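Local coordinates for biotin binding protein A (Gallus gallus, PDB 2C1S) that binds biotin and is seen here holding biotin-D-sulfoxide in the pocket of an avidin-type beta barrel, at residues 9-12 against 18-21; 32-37 against 120-125; 64-69 against 93-98. All coordinates share one frame; numbering follows the deposited sequence. Where two conformers were deposited one is given.

Contact 1 (9-12 against 18-21)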
ATOM      1  N   GLY A   9      -3.657  20.189 -17.987  1.00 22.80           N
ATOM      2  CA  GLY A   9      -3.049  21.381 -17.435  1.00 23.17           C
ATOM      3  C   GLY A   9      -1.889  21.064 -16.546  1.00 23.10           C
ATOM      4  O   GLY A   9      -1.366  19.965 -16.591  1.00 24.01           O
ATOM      5  N   LEU A  10      -1.509  22.039 -15.720  1.00 22.80           N
ATOM      6  CA  LEU A  10      -0.287  21.979 -14.932  1.00 21.92           C
ATOM      7  C   LEU A  10      -0.616  21.872 -13.427  1.00 21.50           C
ATOM      8  O   LEU A  10      -1.500  22.583 -12.920  1.00 20.57           O
ATOM      9  CB  LEU A  10       0.510  23.251 -15.181  0.50 22.52           C
ATOM     10  CG  LEU A  10       0.870  23.539 -16.636  0.50 21.79           C
ATOM     11  CD1 LEU A  10       0.422  24.933 -17.031  0.50 23.11           C
ATOM     12  CD2 LEU A  10       2.356  23.355 -16.831  0.50 22.65           C
ATOM     13  N   TRP A  11       0.099  20.969 -12.756  1.00 20.49           N
ATOM     14  CA  TRP A  11      -0.125  20.612 -11.355  1.00 19.52           C
ATOM     15  C   TRP A  11       1.197  20.515 -10.568  1.00 19.02           C
ATOM     16  O   TRP A  11       2.247  20.189 -11.103  1.00 20.91           O
ATOM     17  CB  TRP A  11      -0.858  19.268 -11.268  1.00 19.23           C
ATOM     18  CG  TRP A  11      -2.137  19.216 -12.019  1.00 19.19           C
ATOM     19  CD1 TRP A  11      -2.298  18.883 -13.335  1.00 19.91           C
ATOM     20  CD2 TRP A  11      -3.447  19.506 -11.513  1.00 19.72           C
ATOM     21  NE1 TRP A  11      -3.608  18.941 -13.676  1.00 17.28           N
ATOM     22  CE2 TRP A  11      -4.342  19.349 -12.582  1.00 18.63           C
ATOM     23  CE3 TRP A  11      -3.945  19.921 -10.259  1.00 17.99           C
ATOM     24  CZ2 TRP A  11      -5.725  19.542 -12.441  1.00 20.81           C
ATOM     25  CZ3 TRP A  11      -5.323  20.124 -10.122  1.00 19.95           C
ATOM     26  CH2 TRP A  11      -6.193  19.921 -11.205  1.00 19.55           C
ATOM     27  N   ARG A  12       1.140  20.793  -9.274  1.00 19.27           N
ATOM     28  CA  ARG A  12       2.289  20.653  -8.384  1.00 19.54           C
ATOM     29  C   ARG A  12       1.793  19.988  -7.087  1.00 18.77           C
ATOM     30  O   ARG A  12       0.673  20.252  -6.639  1.00 18.73           O
ATOM     31  CB  ARG A  12       2.887  22.013  -8.070  1.00 20.20           C
ATOM     32  CG  ARG A  12       4.195  21.976  -7.316  1.00 24.74           C
ATOM     33  CD  ARG A  12       4.641  23.394  -6.928  1.00 31.99           C
ATOM     34  NE  ARG A  12       3.668  24.018  -6.027  1.00 36.96           N
ATOM     35  CZ  ARG A  12       3.641  23.845  -4.698  1.00 42.42           C
ATOM     36  NH1 ARG A  12       4.538  23.057  -4.087  1.00 42.17           N
ATOM     37  NH2 ARG A  12       2.706  24.467  -3.969  1.00 43.33           N
ATOM     38  N   ASN A  18       6.276  18.773 -10.162  1.00 21.09           N
ATOM     39  CA  ASN A  18       5.366  19.322 -11.151  1.00 22.09           C
ATOM     40  C   ASN A  18       4.979  18.282 -12.176  1.00 21.98           C
ATOM     41  O   ASN A  18       5.777  17.405 -12.496  1.00 21.59           O
ATOM     42  CB  ASN A  18       5.998  20.548 -11.837  1.00 22.97           C
ATOM     43  CG  ASN A  18       6.136  21.704 -10.899  1.00 25.83           C
ATOM     44  OD1 ASN A  18       5.179  22.421 -10.644  1.00 32.41           O
ATOM     45  ND2 ASN A  18       7.323  21.895 -10.368  1.00 31.01           N
ATOM     46  N   MET A  19       3.750  18.362 -12.665  1.00 21.86           N
ATOM     47  CA  MET A  19       3.346  17.531 -13.810  1.00 22.88           C
ATOM     48  C   MET A  19       2.371  18.226 -14.748  1.00 23.23           C
ATOM     49  O   MET A  19       1.468  18.946 -14.322  1.00 22.86           O
ATOM     50  CB  MET A  19       2.787  16.176 -13.365  1.00 23.47           C
ATOM     51  CG  MET A  19       1.416  16.209 -12.807  1.00 23.94           C
ATOM     52  SD  MET A  19       0.673  14.582 -12.708  1.00 22.66           S
ATOM     53  CE  MET A  19      -0.827  15.015 -11.836  1.00 22.53           C
ATOM     54  N   THR A  20       2.553  17.965 -16.034  1.00 23.24           N
ATOM     55  CA  THR A  20       1.674  18.491 -17.065  1.00 23.67           C
ATOM     56  C   THR A  20       0.901  17.345 -17.661  1.00 23.31           C
ATOM     57  O   THR A  20       1.488  16.326 -18.006  1.00 23.69           O
ATOM     58  CB  THR A  20       2.493  19.164 -18.187  1.00 24.33           C
ATOM     59  OG1 THR A  20       3.397  20.106 -17.594  1.00 24.84           O
ATOM     60  CG2 THR A  20       1.552  19.874 -19.161  1.00 25.06           C
ATOM     61  N   ILE A  21      -0.409  17.509 -17.747  1.00 23.38           N
ATOM     62  CA  ILE A  21      -1.280  16.514 -18.352  1.00 24.12           C
ATOM     63  C   ILE A  21      -1.860  17.085 -19.633  1.00 25.03           C
ATOM     64  O   ILE A  21      -2.376  18.200 -19.634  1.00 24.03           O
ATOM     65  CB  ILE A  21      -2.369  16.056 -17.368  1.00 24.04           C
ATOM     66  CG1 ILE A  21      -1.698  15.274 -16.222  1.00 23.71           C
ATOM     67  CG2 ILE A  21      -3.438  15.197 -18.066  1.00 22.50           C
ATOM     68  CD1 ILE A  21      -2.646  14.785 -15.180  1.00 23.15           C
TER

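Contact 2 (32-37 against 120-125). With BSO (biotin-D-sulfoxide), chain C.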
ATOM      1  N   GLY A  32       1.416  12.962 -20.738  1.00 23.52           N
ATOM      2  CA  GLY A  32       1.910  14.109 -20.019  1.00 22.46           C
ATOM      3  C   GLY A  32       3.366  14.013 -19.683  1.00 22.04           C
ATOM      4  O   GLY A  32       4.074  13.145 -20.181  1.00 20.70           O
ATOM      5  N   SER A  33       3.833  14.905 -18.814  1.00 20.95           N
ATOM      6  CA  SER A  33       5.209  14.849 -18.334  1.00 20.78           C
ATOM      7  C   SER A  33       5.247  15.070 -16.822  1.00 20.24           C
ATOM      8  O   SER A  33       4.346  15.711 -16.265  1.00 20.07           O
ATOM      9  CB  SER A  33       6.101  15.882 -19.046  1.00 22.50           C
ATOM     10  OG  SER A  33       5.530  17.172 -18.894  1.00 25.73           O
ATOM     11  N   TYR A  34       6.285  14.554 -16.178  1.00 19.62           N
ATOM     12  CA  TYR A  34       6.373  14.561 -14.715  1.00 19.78           C
ATOM     13  C   TYR A  34       7.774  14.925 -14.318  1.00 20.37           C
ATOM     14  O   TYR A  34       8.746  14.242 -14.707  1.00 21.68           O
ATOM     15  CB  TYR A  34       6.013  13.156 -14.145  1.00 19.30           C
ATOM     16  CG  TYR A  34       5.599  13.196 -12.685  1.00 17.12           C
ATOM     17  CD1 TYR A  34       4.249  13.150 -12.346  1.00 18.72           C
ATOM     18  CD2 TYR A  34       6.546  13.330 -11.660  1.00 16.83           C
ATOM     19  CE1 TYR A  34       3.836  13.227 -11.014  1.00 16.47           C
ATOM     20  CE2 TYR A  34       6.154  13.398 -10.277  1.00 17.61           C
ATOM     21  CZ  TYR A  34       4.774  13.342  -9.984  1.00 19.65           C
ATOM     22  OH  TYR A  34       4.296  13.403  -8.676  1.00 18.08           O
ATOM     23  N   GLN A  35       7.890  16.026 -13.567  1.00 20.85           N
ATOM     24  CA  GLN A  35       9.155  16.510 -13.053  1.00 21.22           C
ATOM     25  C   GLN A  35       9.205  16.343 -11.528  1.00 21.04           C
ATOM     26  O   GLN A  35       8.767  17.233 -10.756  1.00 21.18           O
ATOM     27  CB  GLN A  35       9.334  17.993 -13.400  1.00 21.00           C
ATOM     28  CG  GLN A  35      10.709  18.536 -13.035  1.00 24.26           C
ATOM     29  CD  GLN A  35      11.812  18.045 -13.982  1.00 28.72           C
ATOM     30  OE1 GLN A  35      11.615  17.983 -15.197  1.00 32.19           O
ATOM     31  NE2 GLN A  35      12.972  17.707 -13.428  1.00 30.96           N
ATOM     32  N   THR A  36       9.736  15.217 -11.084  1.00 20.53           N
ATOM     33  CA  THR A  36       9.752  14.952  -9.650  1.00 19.57           C
ATOM     34  C   THR A  36      10.800  15.801  -8.943  1.00 20.76           C
ATOM     35  O   THR A  36      11.886  16.041  -9.491  1.00 21.71           O
ATOM     36  CB  THR A  36       9.920  13.405  -9.355  1.00 19.68           C
ATOM     37  OG1 THR A  36       9.942  13.207  -7.945  1.00 16.69           O
ATOM     38  CG2 THR A  36      11.211  12.839  -9.940  1.00 18.61           C
ATOM     39  N   ALA A  37      10.479  16.291  -7.738  1.00 20.93           N
ATOM     40  CA  ALA A  37      11.428  17.070  -6.933  1.00 21.07           C
ATOM     41  C   ALA A  37      12.405  16.198  -6.182  1.00 21.26           C
ATOM     42  O   ALA A  37      13.457  16.676  -5.729  1.00 21.48           O
ATOM     43  CB  ALA A  37      10.676  17.968  -5.956  1.00 21.02           C
ATOM     44  N   ASN A 120       0.071  11.654  -2.421  1.00 14.43           N
ATOM     45  CA  ASN A 120       0.425  13.017  -2.811  1.00 14.69           C
ATOM     46  C   ASN A 120      -0.860  13.785  -2.959  1.00 14.85           C
ATOM     47  O   ASN A 120      -1.929  13.198  -3.250  1.00 15.25           O
ATOM     48  CB  ASN A 120       1.203  13.047  -4.135  1.00 13.91           C
ATOM     49  CG  ASN A 120       2.661  12.631  -3.999  1.00 15.71           C
ATOM     50  OD1 ASN A 120       3.148  11.860  -4.805  1.00 17.39           O
ATOM     51  ND2 ASN A 120       3.355  13.141  -2.995  1.00 15.71           N
ATOM     52  N   VAL A 121      -0.776  15.105  -2.770  1.00 15.24           N
ATOM     53  CA  VAL A 121      -1.898  15.984  -3.127  1.00 16.31           C
ATOM     54  C   VAL A 121      -1.394  17.039  -4.117  1.00 15.72           C
ATOM     55  O   VAL A 121      -0.383  17.671  -3.849  1.00 15.62           O
ATOM     56  CB  VAL A 121      -2.503  16.702  -1.893  1.00 15.98           C
ATOM     57  CG1 VAL A 121      -3.716  17.472  -2.347  1.00 14.46           C
ATOM     58  CG2 VAL A 121      -2.875  15.696  -0.814  1.00 18.71           C
ATOM     59  N   PHE A 122      -2.062  17.167  -5.263  1.00 17.07           N
ATOM     60  CA  PHE A 122      -1.667  18.131  -6.294  1.00 18.19           C
ATOM     61  C   PHE A 122      -2.648  19.302  -6.318  1.00 18.79           C
ATOM     62  O   PHE A 122      -3.850  19.124  -6.117  1.00 20.45           O
ATOM     63  CB  PHE A 122      -1.668  17.491  -7.680  1.00 17.67           C
ATOM     64  CG  PHE A 122      -0.587  16.437  -7.896  1.00 18.59           C
ATOM     65  CD1 PHE A 122       0.591  16.759  -8.582  1.00 19.15           C
ATOM     66  CD2 PHE A 122      -0.774  15.114  -7.437  1.00 19.17           C
ATOM     67  CE1 PHE A 122       1.571  15.797  -8.811  1.00 18.92           C
ATOM     68  CE2 PHE A 122       0.192  14.149  -7.663  1.00 17.90           C
ATOM     69  CZ  PHE A 122       1.365  14.478  -8.346  1.00 18.73           C
ATOM     70  N   THR A 123      -2.107  20.486  -6.577  1.00 20.94           N
ATOM     71  CA  THR A 123      -2.884  21.698  -6.773  1.00 21.67           C
ATOM     72  C   THR A 123      -2.481  22.277  -8.127  1.00 21.99           C
ATOM     73  O   THR A 123      -1.338  22.123  -8.584  1.00 20.62           O
ATOM     74  CB  THR A 123      -2.574  22.750  -5.681  1.00 22.22           C
ATOM     75  OG1 THR A 123      -1.171  23.008  -5.661  1.00 24.35           O
ATOM     76  CG2 THR A 123      -2.971  22.232  -4.307  1.00 22.86           C
ATOM     77  N   ARG A 124      -3.432  22.980  -8.729  1.00 23.53           N
ATOM     78  CA  ARG A 124      -3.281  23.593 -10.046  1.00 25.88           C
ATOM     79  C   ARG A 124      -2.247  24.721  -9.993  1.00 26.93           C
ATOM     80  O   ARG A 124      -2.339  25.619  -9.152  1.00 26.86           O
ATOM     81  CB  ARG A 124      -4.642  24.141 -10.480  1.00 25.49           C
ATOM     82  CG  ARG A 124      -4.650  24.890 -11.761  1.00 27.71           C
ATOM     83  CD  ARG A 124      -4.940  23.987 -12.884  1.00 27.41           C
ATOM     84  NE  ARG A 124      -6.298  23.429 -12.915  1.00 25.48           N
ATOM     85  CZ  ARG A 124      -6.674  22.584 -13.870  1.00 23.33           C
ATOM     86  NH1 ARG A 124      -5.790  22.267 -14.792  1.00 23.06           N
ATOM     87  NH2 ARG A 124      -7.892  22.044 -13.903  1.00 26.09           N
ATOM     88  N   VAL A 125      -1.255  24.638 -10.871  1.00 28.50           N
ATOM     89  CA  VAL A 125      -0.325  25.740 -11.128  1.00 30.63           C
ATOM     90  C   VAL A 125      -0.861  26.536 -12.318  1.00 31.32           C
ATOM     91  O   VAL A 125      -1.446  27.590 -12.117  1.00 32.51           O
ATOM     92  CB  VAL A 125       1.110  25.294 -11.500  1.00 31.29           C
ATOM     93  CG1 VAL A 125       2.032  26.507 -11.560  1.00 30.91           C
ATOM     94  CG2 VAL A 125       1.646  24.281 -10.528  1.00 31.57           C
TER
HETATM   95  C11 BSO C1125      13.007   6.886  -8.329  1.00 18.16           C
HETATM   96  O11 BSO C1125      13.627   7.582  -7.492  1.00 21.03           O
HETATM   97  O12 BSO C1125      13.078   5.646  -8.391  1.00 17.81           O
HETATM   98  C10 BSO C1125      12.113   7.574  -9.383  1.00 16.32           C
HETATM   99  C9  BSO C1125      11.446   8.902  -8.954  1.00 16.64           C
HETATM  100  C8  BSO C1125      10.306   8.595  -7.991  1.00 17.13           C
HETATM  101  C7  BSO C1125       9.773   9.907  -7.380  1.00 16.97           C
HETATM  102  C2  BSO C1125       8.640   9.577  -6.381  1.00 15.45           C
HETATM  103  S1  BSO C1125       7.130   8.950  -7.135  1.00 18.39           S
HETATM  104  C6  BSO C1125       6.162   9.173  -5.616  1.00 17.75           C
HETATM  105  C5  BSO C1125       6.682  10.490  -5.004  1.00 18.18           C
HETATM  106  N1  BSO C1125       5.887  11.607  -5.535  1.00 17.23           N
HETATM  107  C3  BSO C1125       6.657  12.418  -6.270  1.00 17.27           C
HETATM  108  O3  BSO C1125       6.202  13.442  -6.787  1.00 18.64           O
HETATM  109  N2  BSO C1125       7.941  12.041  -6.331  1.00 16.55           N
HETATM  110  C4  BSO C1125       8.126  10.791  -5.532  1.00 15.41           C
HETATM  111  O10 BSO C1125       7.374   7.475  -7.309  1.00 21.82           O

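Contact 3 (64-69 against 93-98)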
ATOM      1  N   PRO A  64     -14.438  12.042 -11.760  1.00 22.05           N
ATOM      2  CA  PRO A  64     -14.118  10.628 -11.989  1.00 21.54           C
ATOM      3  C   PRO A  64     -12.708  10.250 -11.597  1.00 20.62           C
ATOM      4  O   PRO A  64     -11.782  11.089 -11.650  1.00 21.06           O
ATOM      5  CB  PRO A  64     -14.329  10.455 -13.499  1.00 21.51           C
ATOM      6  CG  PRO A  64     -14.063  11.801 -14.065  1.00 22.66           C
ATOM      7  CD  PRO A  64     -14.537  12.792 -13.025  1.00 21.88           C
ATOM      8  N   THR A  65     -12.539   8.979 -11.236  1.00 18.75           N
ATOM      9  CA  THR A  65     -11.215   8.488 -10.866  1.00 17.88           C
ATOM     10  C   THR A  65     -10.336   8.358 -12.114  1.00 17.86           C
ATOM     11  O   THR A  65     -10.847   8.291 -13.242  1.00 17.68           O
ATOM     12  CB  THR A  65     -11.291   7.133 -10.153  1.00 17.86           C
ATOM     13  OG1 THR A  65     -11.953   6.199 -11.017  1.00 18.14           O
ATOM     14  CG2 THR A  65     -12.031   7.247  -8.802  1.00 16.36           C
ATOM     15  N   PHE A  66      -9.016   8.371 -11.911  1.00 17.04           N
ATOM     16  CA  PHE A  66      -8.046   8.252 -12.977  1.00 16.94           C
ATOM     17  C   PHE A  66      -6.731   7.684 -12.455  1.00 17.22           C
ATOM     18  O   PHE A  66      -6.490   7.653 -11.244  1.00 17.64           O
ATOM     19  CB  PHE A  66      -7.778   9.637 -13.597  1.00 17.44           C
ATOM     20  CG  PHE A  66      -7.180  10.620 -12.649  1.00 16.48           C
ATOM     21  CD1 PHE A  66      -5.816  10.873 -12.668  1.00 13.65           C
ATOM     22  CD2 PHE A  66      -8.004  11.364 -11.767  1.00 17.55           C
ATOM     23  CE1 PHE A  66      -5.237  11.819 -11.791  1.00 20.68           C
ATOM     24  CE2 PHE A  66      -7.431  12.308 -10.877  1.00 14.88           C
ATOM     25  CZ  PHE A  66      -6.061  12.546 -10.901  1.00 15.60           C
ATOM     26  N   GLY A  67      -5.863   7.264 -13.364  1.00 16.34           N
ATOM     27  CA  GLY A  67      -4.602   6.696 -12.987  1.00 16.00           C
ATOM     28  C   GLY A  67      -3.589   6.971 -14.071  1.00 15.52           C
ATOM     29  O   GLY A  67      -3.953   7.186 -15.248  1.00 16.40           O
ATOM     30  N   PHE A  68      -2.323   6.958 -13.707  1.00 16.07           N
ATOM     31  CA  PHE A  68      -1.245   7.034 -14.711  1.00 15.75           C
ATOM     32  C   PHE A  68       0.038   6.312 -14.308  1.00 15.25           C
ATOM     33  O   PHE A  68       0.306   6.118 -13.138  1.00 14.87           O
ATOM     34  CB  PHE A  68      -0.956   8.480 -15.175  1.00 15.01           C
ATOM     35  CG  PHE A  68      -0.552   9.435 -14.076  1.00 14.90           C
ATOM     36  CD1 PHE A  68       0.786   9.592 -13.720  1.00 13.32           C
ATOM     37  CD2 PHE A  68      -1.520  10.222 -13.437  1.00 15.67           C
ATOM     38  CE1 PHE A  68       1.151  10.483 -12.731  1.00 16.57           C
ATOM     39  CE2 PHE A  68      -1.152  11.133 -12.452  1.00 15.43           C
ATOM     40  CZ  PHE A  68       0.156  11.241 -12.079  1.00 12.89           C
ATOM     41  N   THR A  69       0.835   5.975 -15.319  1.00 15.20           N
ATOM     42  CA  THR A  69       2.149   5.402 -15.139  1.00 15.50           C
ATOM     43  C   THR A  69       3.211   6.401 -15.535  1.00 15.96           C
ATOM     44  O   THR A  69       3.107   7.052 -16.601  1.00 17.46           O
ATOM     45  CB  THR A  69       2.336   4.145 -16.025  1.00 15.26           C
ATOM     46  OG1 THR A  69       1.345   3.185 -15.700  1.00 16.33           O
ATOM     47  CG2 THR A  69       3.794   3.558 -15.884  1.00 15.18           C
ATOM     48  N   GLU A  93      -8.956  23.410  -6.962  1.00 22.86           N
ATOM     49  CA  GLU A  93      -8.873  21.983  -7.344  1.00 21.52           C
ATOM     50  C   GLU A  93      -7.679  21.302  -6.693  1.00 20.49           C
ATOM     51  O   GLU A  93      -6.557  21.817  -6.697  1.00 20.99           O
ATOM     52  CB  GLU A  93      -8.739  21.839  -8.872  1.00 20.91           C
ATOM     53  CG  GLU A  93      -9.879  22.479  -9.711  1.00 20.81           C
ATOM     54  CD  GLU A  93      -9.347  23.033 -11.011  1.00 23.73           C
ATOM     55  OE1 GLU A  93      -8.333  23.792 -10.986  1.00 24.46           O
ATOM     56  OE2 GLU A  93      -9.936  22.713 -12.061  1.00 23.60           O
ATOM     57  N   MET A  94      -7.925  20.111  -6.161  1.00 20.44           N
ATOM     58  CA  MET A  94      -6.848  19.302  -5.602  1.00 20.64           C
ATOM     59  C   MET A  94      -6.957  17.879  -6.140  1.00 18.84           C
ATOM     60  O   MET A  94      -8.041  17.319  -6.101  1.00 18.91           O
ATOM     61  CB  MET A  94      -6.847  19.353  -4.062  0.50 20.77           C
ATOM     62  CG  MET A  94      -6.164  20.605  -3.457  0.50 23.17           C
ATOM     63  SD  MET A  94      -7.251  22.044  -3.228  0.50 28.92           S
ATOM     64  CE  MET A  94      -6.110  23.233  -2.536  0.50 23.33           C
ATOM     65  N   LEU A  95      -5.854  17.289  -6.618  1.00 17.43           N
ATOM     66  CA  LEU A  95      -5.857  15.844  -6.970  1.00 16.05           C
ATOM     67  C   LEU A  95      -5.366  15.081  -5.750  1.00 14.26           C
ATOM     68  O   LEU A  95      -4.241  15.308  -5.307  1.00 15.06           O
ATOM     69  CB  LEU A  95      -4.960  15.542  -8.184  1.00 16.14           C
ATOM     70  CG  LEU A  95      -5.054  16.482  -9.386  1.00 15.35           C
ATOM     71  CD1 LEU A  95      -3.953  16.146 -10.420  1.00 15.81           C
ATOM     72  CD2 LEU A  95      -6.424  16.447 -10.008  1.00 14.25           C
ATOM     73  N   GLU A  96      -6.210  14.201  -5.217  1.00 14.27           N
ATOM     74  CA  GLU A  96      -5.825  13.349  -4.079  1.00 14.38           C
ATOM     75  C   GLU A  96      -5.352  12.052  -4.761  1.00 13.84           C
ATOM     76  O   GLU A  96      -6.116  11.440  -5.495  1.00 12.39           O
ATOM     77  CB  GLU A  96      -7.045  13.026  -3.198  1.00 15.10           C
ATOM     78  CG  GLU A  96      -7.538  14.163  -2.268  1.00 16.82           C
ATOM     79  CD  GLU A  96      -6.537  14.527  -1.149  1.00 19.62           C
ATOM     80  OE1 GLU A  96      -5.632  13.736  -0.824  1.00 19.62           O
ATOM     81  OE2 GLU A  96      -6.667  15.621  -0.558  1.00 22.16           O
ATOM     82  N   MET A  97      -4.083  11.706  -4.574  1.00 14.12           N
ATOM     83  CA  MET A  97      -3.538  10.533  -5.250  1.00 14.28           C
ATOM     84  C   MET A  97      -2.774   9.626  -4.297  1.00 13.78           C
ATOM     85  O   MET A  97      -2.203  10.081  -3.281  1.00 13.35           O
ATOM     86  CB  MET A  97      -2.573  10.952  -6.359  1.00 13.27           C
ATOM     87  CG  MET A  97      -3.207  11.900  -7.421  1.00 13.70           C
ATOM     88  SD  MET A  97      -2.470  11.743  -9.031  1.00 17.83           S
ATOM     89  CE  MET A  97      -3.373  10.300  -9.564  1.00 16.91           C
ATOM     90  N   ALA A  98      -2.744   8.338  -4.658  1.00 12.89           N
ATOM     91  CA  ALA A  98      -1.894   7.359  -3.988  1.00 11.67           C
ATOM     92  C   ALA A  98      -1.007   6.780  -5.071  1.00 11.70           C
ATOM     93  O   ALA A  98      -1.359   6.759  -6.252  1.00 12.07           O
ATOM     94  CB  ALA A  98      -2.719   6.228  -3.320  1.00 11.94           C
TER

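Contact 1 (9-12 against 18-21)
Trp11 and Met19 form a hydrogen-bonded pair of the antiparallel hairpin formed by strands 9-13 and 18-21, and their side chains leave on the same face as that of Ile21. With chi1 -55° the indole lies beside its own backbone N; Met19 O comes to the ring edge near its plane, 3.9 Å from Trp11 CD1, and Trp11 CB meets Met19 CG at 4.1 Å. Met19 takes the crowded position between its N and carbonyl carbon (chi1 75°), and beyond CG its extended chain leans back toward the strand of Trp11. The indole NE1 is satisfied by Leu7 O.

The face of Leu10, Arg12, Asn18 and Thr20 is chemically mixed and more exposed. Leu10 and Thr20 point the same way side by side. At the turn end, Asn18 OD1 rests 3.5 Å from Arg12 CB, while the guanidinium runs on past the amide.

Trp11 N gives to Met19 O at 2.9 Å, and Met19 N to Trp11 O at 2.8 Å; Gly9 and Ile21 exchange a similar pair. The chemistry is thus divided: backbone bonds fix the register, one face supplies apolar bulk to the barrel interior, and the mixed side chains of the other take the more exposed surface.

Contact 2 (32-37 against 120-125)
Tyr34 and Phe122 meet edge to edge where the phenol oxygen approaches the phenylalanine, near the planes of both rings, with no hydrogen bond between the two segments. Tyr34 OH lies 3.1 Å from Phe122 CZ. Tyr34 CE1 adds an apolar approach of 3.8 Å to the same CZ, and the side chains cross obliquely. Tyr34 reaches this point because its CG is anti to the backbone N (chi1 -159°), which sends the ring across the barrel although CB does not itself aim at strand 115-124.

The bound biotin-D-sulfoxide completes the tight part. Tyr34 OH donates to its carbonyl oxygen O3 over 2.7 Å, with O3 at the ring edge and in plane, so the hydroxyl is held between the ligand and the phenylalanine edge. The two ring nitrogens are taken by acceptors from opposite segments: N2 gives to Thr36 OG1 at 2.8 Å and N1 to Asn120 OD1, also at 2.8 Å, both nearly straight at 171°. Glu14 holds the amide nitrogen of Asn120 and so acts as a second shell for it.

Around this spot the contact is sparse. The CA atoms of Tyr34 and Phe122 stand 12.2 Å apart, and only 91 Å² is buried between the segments; Ala37 and Val125, toward the ends, are exposed. Strands 9-13 and 18-21 lie between strands 29-35 and 115-124 in the sheet, so the two rings bridge the inside of the barrel. Met19 of strand 18-21 touches both, Phe81 and Trp72 meet Tyr34, and Leu95 of strand 93-102 packs on Phe122.

Contact 3 (64-69 against 93-98)
The rings of Phe66 and Phe68 are both met at a slant by Met97, so neither contact is cleanly over a face or at an edge. Within its own segment, Phe66 has the carbonyl oxygen of Pro64 at its edge and in plane, while the ring of Phe68 meets that of Phe81 with planes about 20° apart. The Met97 sulfur lies 5.0 Å from the centroid of the Phe66 ring and 4.8 Å from that of Phe68, giving two Met-aromatic contacts from one side chain.

The bend at the end of Met97 (chi3 81°) explains how the methyl also serves both rings: CE comes within 3.3 Å of Phe66 CE1, a tight approach, and 3.7 Å of Phe68 CE2. Leu95, two residues earlier on the same face, sets CD2 at 4.0 Å from Phe66 CZ, its side chain crossing the phenylalanine at about a right angle. With an alanine in place of Phe66, Leu95 CD2 would probably face a gap and the Met97 methyl would lose its closest aromatic neighbour in segment 64-69, becoming freer to turn.

Strands 66-69 and 93-98 have axes 9.2 Å apart, as expected with strand 78-87 between them in the sheet; their directions differ by 55°. Phe81 and Cys85 of that middle strand touch Met97 and Leu95 respectively. No hydrogen bond links the two segments; cohesion here rests on dispersion and sulfur-aromatic contact among four buried side chains, the chemistry of a barrel interior.

In the fold
The contacts are of two kinds: contact 1 joins sheet neighbours, contacts 2 and 3 join strands that are not adjacent. Contact 2 reaches across the interior, whereas contact 3 packs over strand 78-87 on the inner side of the wall. Contacts 1 and 2 have centres about 5 Å apart and share backbone bonds, Asn18 O to Gln35 N and Arg12 O to Thr123 N. The centre of contact 3 lies about 12 Å from that of contact 1, yet Met19 SD packs on Phe68 CZ at 3.4 Å. A salt bridge from Arg124 NE to Glu93 OE1, 2.8 Å, ties contacts 2 and 3. Contact 2 touches the ligand directly; the side chain of Met19 is about 8 Å from the bound biotin-D-sulfoxide.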